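PA14 domain-containing protein (Clostridium clariflavum, PDB 6QDI) probably senses plant biomass outside the cell as a membrane-bound anti-sigma factor, its tandem calcium-binding PA14 domains, which form this chain, serving as the sugar-binding part. Local coordinates at residues I206-D211 against Q256-M261; G212-Y217 against L275-P280. All blocks are in the same frame, centred on the assembly; numbering follows the deposited sequence.

How the interactions relate
Both contacts belong to the second of the two PA14 domains, and their centres lie about 10 Å apart. Interaction 1 pairs the end of strand 198-207 with the start of strand 257-266; interaction 2 pairs strand 212-220 with strand 271-279, in a separate antiparallel sheet. Along the chain the segments alternate: 206-211 leads directly into 212-217, and strand 257-266 is followed by strand 271-279. Each connection therefore carries the chain from one sheet to the other, as in a beta-sandwich. The two contacts touch, V208 CG1 lying 3.4 Å from Y214 OH and P209 CD 3.5 Å from W277 CH2, so they share packing between the sheets, away from the calcium sites.

Interaction 1 of 2, residues I206-D211 against Q256-M261; sequences IQVPYD and QRVEVM
I206 and V258 form an antiparallel hydrogen-bonded pair: I206 N donates to V258 O at 2.9 Å, and V258 N returns a nearly straight bond to I206 O at 2.8 Å (175° at the hydrogen). The I206 side chain packs on the same face of the sheet as V258. Its CG1, turned anti to the carbonyl carbon (chi1 -56°), meets V260 CG1 at 4.0 Å, the two side chains crossing at about a right angle.

Q207 and R257 are the next, non-hydrogen-bonded pair, and their side chains occupy the other face. The Q207 amide lies beside the arginine's aliphatic part, with Q207 NE2 3.8 Å from R257 CG, while the amide and guanidinium planes stand 74° apart. A water joins their polar ends, donating to Q207 OE1 and accepting from R257 NH2 at the guanidinium edge. Beyond the two segments, Q207 NE2 is hydrogen-bonded to G255 O and R257 NH1 forms a salt bridge with the C-terminal carboxylate of R295.

V208 leaves the strand yet keeps one more ladder bond, V208 N to Q256 O at 2.9 Å. Its CG2 reaches V258 CG2 at 3.9 Å, extending the apolar row of I206, V258 and V260. From P209 onward the chain turns from this partner toward strand 212-220, whose F216 touches I206 and whose Y214 touches V208. This is an antiparallel ladder at a sheet end, one face turned inward in a PA14 beta-sandwich, the other carrying polar side chains.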
loop_
_atom_site.group_PDB
_atom_site.type_symbol
_atom_site.label_atom_id
_atom_site.label_comp_id
_atom_site.label_asym_id
_atom_site.label_seq_id
_atom_site.Cartn_x
_atom_site.Cartn_y
_atom_site.Cartn_z
ATOM N N ILE A 206 -0.359 5.907 -22.319
ATOM C CA ILE A 206 -0.725 4.524 -22.075
ATOM C C ILE A 206 -0.666 3.813 -23.422
ATOM O O ILE A 206 -1.309 4.251 -24.375
ATOM C CB ILE A 206 -2.148 4.445 -21.484
ATOM C CG1 ILE A 206 -2.268 5.278 -20.204
ATOM C CG2 ILE A 206 -2.546 2.983 -21.239
ATOM C CD1 ILE A 206 -3.665 5.514 -19.706
ATOM N N GLN A 207 0.125 2.744 -23.502
ATOM C CA GLN A 207 0.196 1.996 -24.740
ATOM C C GLN A 207 -0.642 0.750 -24.589
ATOM O O GLN A 207 -0.424 -0.054 -23.677
ATOM C CB GLN A 207 1.641 1.717 -25.161
ATOM C CG GLN A 207 1.687 1.226 -26.624
ATOM C CD GLN A 207 3.036 1.466 -27.301
ATOM O OE1 GLN A 207 4.063 1.573 -26.617
ATOM N NE2 GLN A 207 3.034 1.600 -28.613
ATOM N N VAL A 208 -1.587 0.585 -25.491
ATOM C CA VAL A 208 -2.673 -0.371 -25.351
ATOM C C VAL A 208 -2.183 -1.778 -25.671
ATOM O O VAL A 208 -1.565 -2.007 -26.691
ATOM C CB VAL A 208 -3.820 0.034 -26.281
ATOM C CG1 VAL A 208 -4.916 -1.017 -26.351
ATOM C CG2 VAL A 208 -4.357 1.392 -25.855
ATOM N N PRO A 209 -2.478 -2.772 -24.805
ATOM C CA PRO A 209 -1.917 -4.101 -25.038
ATOM C C PRO A 209 -2.684 -4.961 -26.030
ATOM O O PRO A 209 -2.069 -5.803 -26.679
ATOM C CB PRO A 209 -1.955 -4.739 -23.650
ATOM C CG PRO A 209 -3.079 -4.018 -22.931
ATOM C CD PRO A 209 -2.991 -2.613 -23.430
ATOM N N TYR A 210 -3.987 -4.776 -26.121
ATOM C CA TYR A 210 -4.911 -5.678 -26.849
ATOM C C TYR A 210 -5.953 -4.897 -27.591
ATOM O O TYR A 210 -6.450 -3.889 -27.082
ATOM C CB TYR A 210 -5.635 -6.641 -25.862
ATOM C CG TYR A 210 -4.735 -7.342 -24.871
ATOM C CD1 TYR A 210 -3.730 -8.206 -25.297
ATOM C CD2 TYR A 210 -4.891 -7.150 -23.513
ATOM C CE1 TYR A 210 -2.871 -8.827 -24.385
ATOM C CE2 TYR A 210 -4.047 -7.782 -22.614
ATOM C CZ TYR A 210 -3.038 -8.610 -23.054
ATOM O OH TYR A 210 -2.206 -9.183 -22.125
ATOM N N ASP A 211 -6.333 -5.350 -28.787
ATOM C CA ASP A 211 -7.440 -4.730 -29.459
ATOM C C ASP A 211 -8.769 -4.980 -28.684
ATOM O O ASP A 211 -9.082 -6.107 -28.343
ATOM C CB ASP A 211 -7.673 -5.352 -30.857
ATOM C CG ASP A 211 -6.698 -5.043 -31.907
ATOM O OD1 ASP A 211 -5.745 -4.271 -31.715
ATOM O OD2 ASP A 211 -6.915 -5.589 -33.014
ATOM N N GLN A 256 -1.636 1.204 -29.714
ATOM C CA GLN A 256 -2.069 2.564 -29.738
ATOM C C GLN A 256 -1.516 3.302 -28.518
ATOM O O GLN A 256 -1.495 2.757 -27.428
ATOM C CB GLN A 256 -3.611 2.613 -29.748
ATOM C CG GLN A 256 -4.211 3.990 -29.756
ATOM C CD GLN A 256 -5.678 4.008 -29.996
ATOM O OE1 GLN A 256 -6.292 2.967 -30.308
ATOM N NE2 GLN A 256 -6.256 5.193 -29.907
ATOM N N ARG A 257 -1.079 4.541 -28.707
ATOM C CA ARG A 257 -0.574 5.380 -27.636
ATOM C C ARG A 257 -1.645 6.393 -27.325
ATOM O O ARG A 257 -2.022 7.220 -28.155
ATOM C CB ARG A 257 0.757 6.032 -28.013
ATOM C CG ARG A 257 1.930 5.114 -27.808
ATOM C CD ARG A 257 3.194 5.595 -28.491
ATOM N NE ARG A 257 3.473 7.022 -28.304
ATOM C CZ ARG A 257 4.173 7.594 -27.320
ATOM N NH1 ARG A 257 4.312 8.906 -27.307
ATOM N NH2 ARG A 257 4.672 6.899 -26.302
ATOM N N VAL A 258 -2.163 6.322 -26.099
ATOM C CA VAL A 258 -3.198 7.208 -25.599
ATOM C C VAL A 258 -2.528 8.237 -24.715
ATOM O O VAL A 258 -1.908 7.895 -23.706
ATOM C CB VAL A 258 -4.274 6.388 -24.815
ATOM C CG1 VAL A 258 -5.290 7.303 -24.203
ATOM C CG2 VAL A 258 -4.873 5.301 -25.688
ATOM N N GLU A 259 -2.594 9.503 -25.086
ATOM C CA GLU A 259 -1.971 10.581 -24.291
ATOM C C GLU A 259 -2.763 10.770 -23.005
ATOM O O GLU A 259 -3.974 10.884 -23.042
ATOM C CB GLU A 259 -1.930 11.862 -25.100
ATOM C CG GLU A 259 -1.081 12.964 -24.483
ATOM C CD GLU A 259 -1.073 14.239 -25.341
ATOM O OE1 GLU A 259 -1.305 15.387 -24.854
ATOM O OE2 GLU A 259 -0.844 14.153 -26.501
ATOM N N VAL A 260 -2.071 10.813 -21.859
ATOM C CA VAL A 260 -2.754 10.947 -20.576
ATOM C C VAL A 260 -2.206 12.118 -19.800
ATOM O O VAL A 260 -0.979 12.291 -19.670
ATOM C CB VAL A 260 -2.694 9.648 -19.766
ATOM C CG1 VAL A 260 -1.314 9.143 -19.475
ATOM C CG2 VAL A 260 -3.511 9.720 -18.491
ATOM N N MET A 261 -3.136 12.858 -19.192
ATOM C CA MET A 261 -2.794 13.834 -18.142
ATOM C C MET A 261 -3.796 13.587 -17.023
ATOM O O MET A 261 -5.010 13.691 -17.221
ATOM C CB MET A 261 -2.879 15.269 -18.639
ATOM C CG MET A 261 -2.521 16.285 -17.558
ATOM S SD MET A 261 -2.598 17.985 -18.090
ATOM C CE MET A 261 -1.365 18.067 -19.320
HETATM O O HOH W 1 4.872 4.088 -25.758
#

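Interaction 2 of 2, residues G212-Y217 against L275-P280; sequences GDYVFY and LEWEGP
P280 and G279 lie over one face of the Y214 ring, where the tightly packed part of this contact begins. P280 CD sits 3.7 Å from the ring centroid and 22° off its normal, a CH-pi contact; G279 CA makes a second at 4.2 Å. W277 adds its six-membered ring obliquely, its plane at 45° to that of Y214. Chi1 of 59° places W277 CG between its own backbone N and carbonyl carbon, and the indole runs alongside both Y214 and F216: W277 CE3 lies 3.7 Å from F216 CE1. Y214 OH is hydrogen-bonded to Y210 O, and I206 touches both F216 and W277, so this aromatic face looks onto the other sheet of the PA14 beta-sandwich. The backbones form an antiparallel ladder, with two reciprocal bond pairs, V215 with E278 and Y217 with E276, around the non-hydrogen-bonded F216-W277 pair.

V215, Y217, E276 and E278 occupy the other, partly exposed face, where packing is looser: the closest aliphatic approaches are V215 CB to E278 CG at 4.4 Å and Y217 CB to E276 CB at 4.1 Å. Across this face Y217 OH is hydrogen-bonded to E278 OE2, modelled so short that its exact length is doubtful; that oxygen lies at the ring edge, in its plane. R284 lies beside this face, in a cation-pi contact with Y217 and a salt bridge with E276 OE1.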
loop_
_atom_site.group_PDB
_atom_site.type_symbol
_atom_site.label_atom_id
_atom_site.label_comp_id
_atom_site.label_asym_id
_atom_site.label_seq_id
_atom_site.Cartn_x
_atom_site.Cartn_y
_atom_site.Cartn_z
ATOM N N GLY A 212 -9.530 -3.918 -28.477
ATOM C CA GLY A 212 -10.891 -4.025 -27.927
ATOM C C GLY A 212 -11.270 -2.770 -27.178
ATOM O O GLY A 212 -10.651 -1.730 -27.339
ATOM N N ASP A 213 -12.339 -2.862 -26.392
ATOM C CA ASP A 213 -12.928 -1.748 -25.683
ATOM C C ASP A 213 -12.423 -1.672 -24.245
ATOM O O ASP A 213 -12.346 -2.692 -23.559
ATOM C CB ASP A 213 -14.457 -1.841 -25.649
ATOM C CG ASP A 213 -15.146 -1.342 -26.920
ATOM O OD1 ASP A 213 -14.540 -1.228 -27.996
ATOM O OD2 ASP A 213 -16.338 -1.026 -26.836
ATOM N N TYR A 214 -12.073 -0.449 -23.843
ATOM C CA TYR A 214 -11.528 -0.168 -22.517
ATOM C C TYR A 214 -12.377 0.870 -21.811
ATOM O O TYR A 214 -12.915 1.770 -22.424
ATOM C CB TYR A 214 -10.099 0.332 -22.615
ATOM C CG TYR A 214 -9.110 -0.689 -23.112
ATOM C CD1 TYR A 214 -9.077 -1.068 -24.455
ATOM C CD2 TYR A 214 -8.160 -1.241 -22.273
ATOM C CE1 TYR A 214 -8.169 -2.006 -24.907
ATOM C CE2 TYR A 214 -7.242 -2.144 -22.707
ATOM C CZ TYR A 214 -7.232 -2.539 -24.043
ATOM O OH TYR A 214 -6.307 -3.474 -24.463
ATOM N N VAL A 215 -12.405 0.767 -20.487
ATOM C CA VAL A 215 -12.946 1.815 -19.607
ATOM C C VAL A 215 -11.854 2.147 -18.591
ATOM O O VAL A 215 -11.258 1.253 -18.037
ATOM C CB VAL A 215 -14.227 1.311 -18.883
ATOM C CG1 VAL A 215 -14.683 2.302 -17.832
ATOM C CG2 VAL A 215 -15.344 1.092 -19.912
ATOM N N PHE A 216 -11.655 3.442 -18.356
ATOM C CA PHE A 216 -10.743 3.895 -17.305
ATOM C C PHE A 216 -11.540 4.346 -16.083
ATOM O O PHE A 216 -12.577 5.008 -16.211
ATOM C CB PHE A 216 -9.877 5.043 -17.803
ATOM C CG PHE A 216 -9.005 4.652 -18.930
ATOM C CD1 PHE A 216 -7.768 4.084 -18.683
ATOM C CD2 PHE A 216 -9.363 4.862 -20.226
ATOM C CE1 PHE A 216 -6.919 3.713 -19.710
ATOM C CE2 PHE A 216 -8.537 4.474 -21.263
ATOM C CZ PHE A 216 -7.312 3.880 -21.001
ATOM N N TYR A 217 -11.026 3.982 -14.917
ATOM C CA TYR A 217 -11.622 4.336 -13.626
ATOM C C TYR A 217 -10.605 5.140 -12.845
ATOM O O TYR A 217 -9.450 4.730 -12.681
ATOM C CB TYR A 217 -11.982 3.107 -12.822
ATOM C CG TYR A 217 -12.996 2.181 -13.462
ATOM C CD1 TYR A 217 -12.665 1.247 -14.419
ATOM C CD2 TYR A 217 -14.322 2.268 -13.088
ATOM C CE1 TYR A 217 -13.653 0.428 -14.982
ATOM C CE2 TYR A 217 -15.285 1.447 -13.635
ATOM C CZ TYR A 217 -14.931 0.535 -14.585
ATOM O OH TYR A 217 -15.859 -0.301 -15.182
ATOM N N LEU A 275 -5.521 4.876 -10.674
ATOM C CA LEU A 275 -5.897 4.801 -12.103
ATOM C C LEU A 275 -6.007 3.321 -12.472
ATOM O O LEU A 275 -5.013 2.592 -12.461
ATOM C CB LEU A 275 -4.884 5.520 -12.994
ATOM C CG LEU A 275 -5.185 5.452 -14.482
ATOM C CD1 LEU A 275 -6.460 6.185 -14.855
ATOM C CD2 LEU A 275 -4.021 5.979 -15.300
ATOM N N GLU A 276 -7.236 2.916 -12.806
ATOM C CA GLU A 276 -7.533 1.541 -13.181
ATOM C C GLU A 276 -8.138 1.485 -14.570
ATOM O O GLU A 276 -8.593 2.512 -15.119
ATOM C CB GLU A 276 -8.525 0.942 -12.182
ATOM C CG GLU A 276 -8.003 0.780 -10.753
ATOM C CD GLU A 276 -9.081 0.211 -9.844
ATOM O OE1 GLU A 276 -10.132 0.861 -9.730
ATOM O OE2 GLU A 276 -8.934 -0.932 -9.364
ATOM N N TRP A 277 -8.176 0.276 -15.115
ATOM C CA TRP A 277 -8.891 0.021 -16.346
ATOM C C TRP A 277 -9.539 -1.320 -16.329
ATOM O O TRP A 277 -9.187 -2.193 -15.564
ATOM C CB TRP A 277 -8.014 0.165 -17.591
ATOM C CG TRP A 277 -6.815 -0.700 -17.720
ATOM C CD1 TRP A 277 -6.367 -1.680 -16.899
ATOM C CD2 TRP A 277 -5.856 -0.626 -18.795
ATOM N NE1 TRP A 277 -5.203 -2.209 -17.387
ATOM C CE2 TRP A 277 -4.882 -1.574 -18.551
ATOM C CE3 TRP A 277 -5.738 0.190 -19.929
ATOM C CZ2 TRP A 277 -3.765 -1.718 -19.383
ATOM C CZ3 TRP A 277 -4.647 0.035 -20.766
ATOM C CH2 TRP A 277 -3.692 -0.899 -20.476
ATOM N N GLU A 278 -10.481 -1.474 -17.249
ATOM C CA GLU A 278 -11.025 -2.779 -17.650
ATOM C C GLU A 278 -10.928 -2.820 -19.147
ATOM O O GLU A 278 -11.097 -1.820 -19.819
ATOM C CB GLU A 278 -12.409 -2.989 -17.102
ATOM C CG GLU A 278 -13.584 -2.961 -17.983
ATOM C CD GLU A 278 -14.815 -3.196 -17.153
ATOM O OE1 GLU A 278 -15.355 -4.298 -17.133
ATOM O OE2 GLU A 278 -15.163 -2.265 -16.455
ATOM N N GLY A 279 -10.685 -4.011 -19.686
ATOM C CA GLY A 279 -10.515 -4.159 -21.130
ATOM C C GLY A 279 -10.574 -5.602 -21.514
ATOM O O GLY A 279 -10.910 -6.477 -20.690
ATOM N N PRO A 280 -10.219 -5.912 -22.762
ATOM C CA PRO A 280 -10.296 -7.294 -23.232
ATOM C C PRO A 280 -9.321 -8.198 -22.471
ATOM O O PRO A 280 -8.111 -7.991 -22.513
ATOM C CB PRO A 280 -9.915 -7.181 -24.710
ATOM C CG PRO A 280 -9.380 -5.831 -24.902
ATOM C CD PRO A 280 -9.761 -4.975 -23.799
#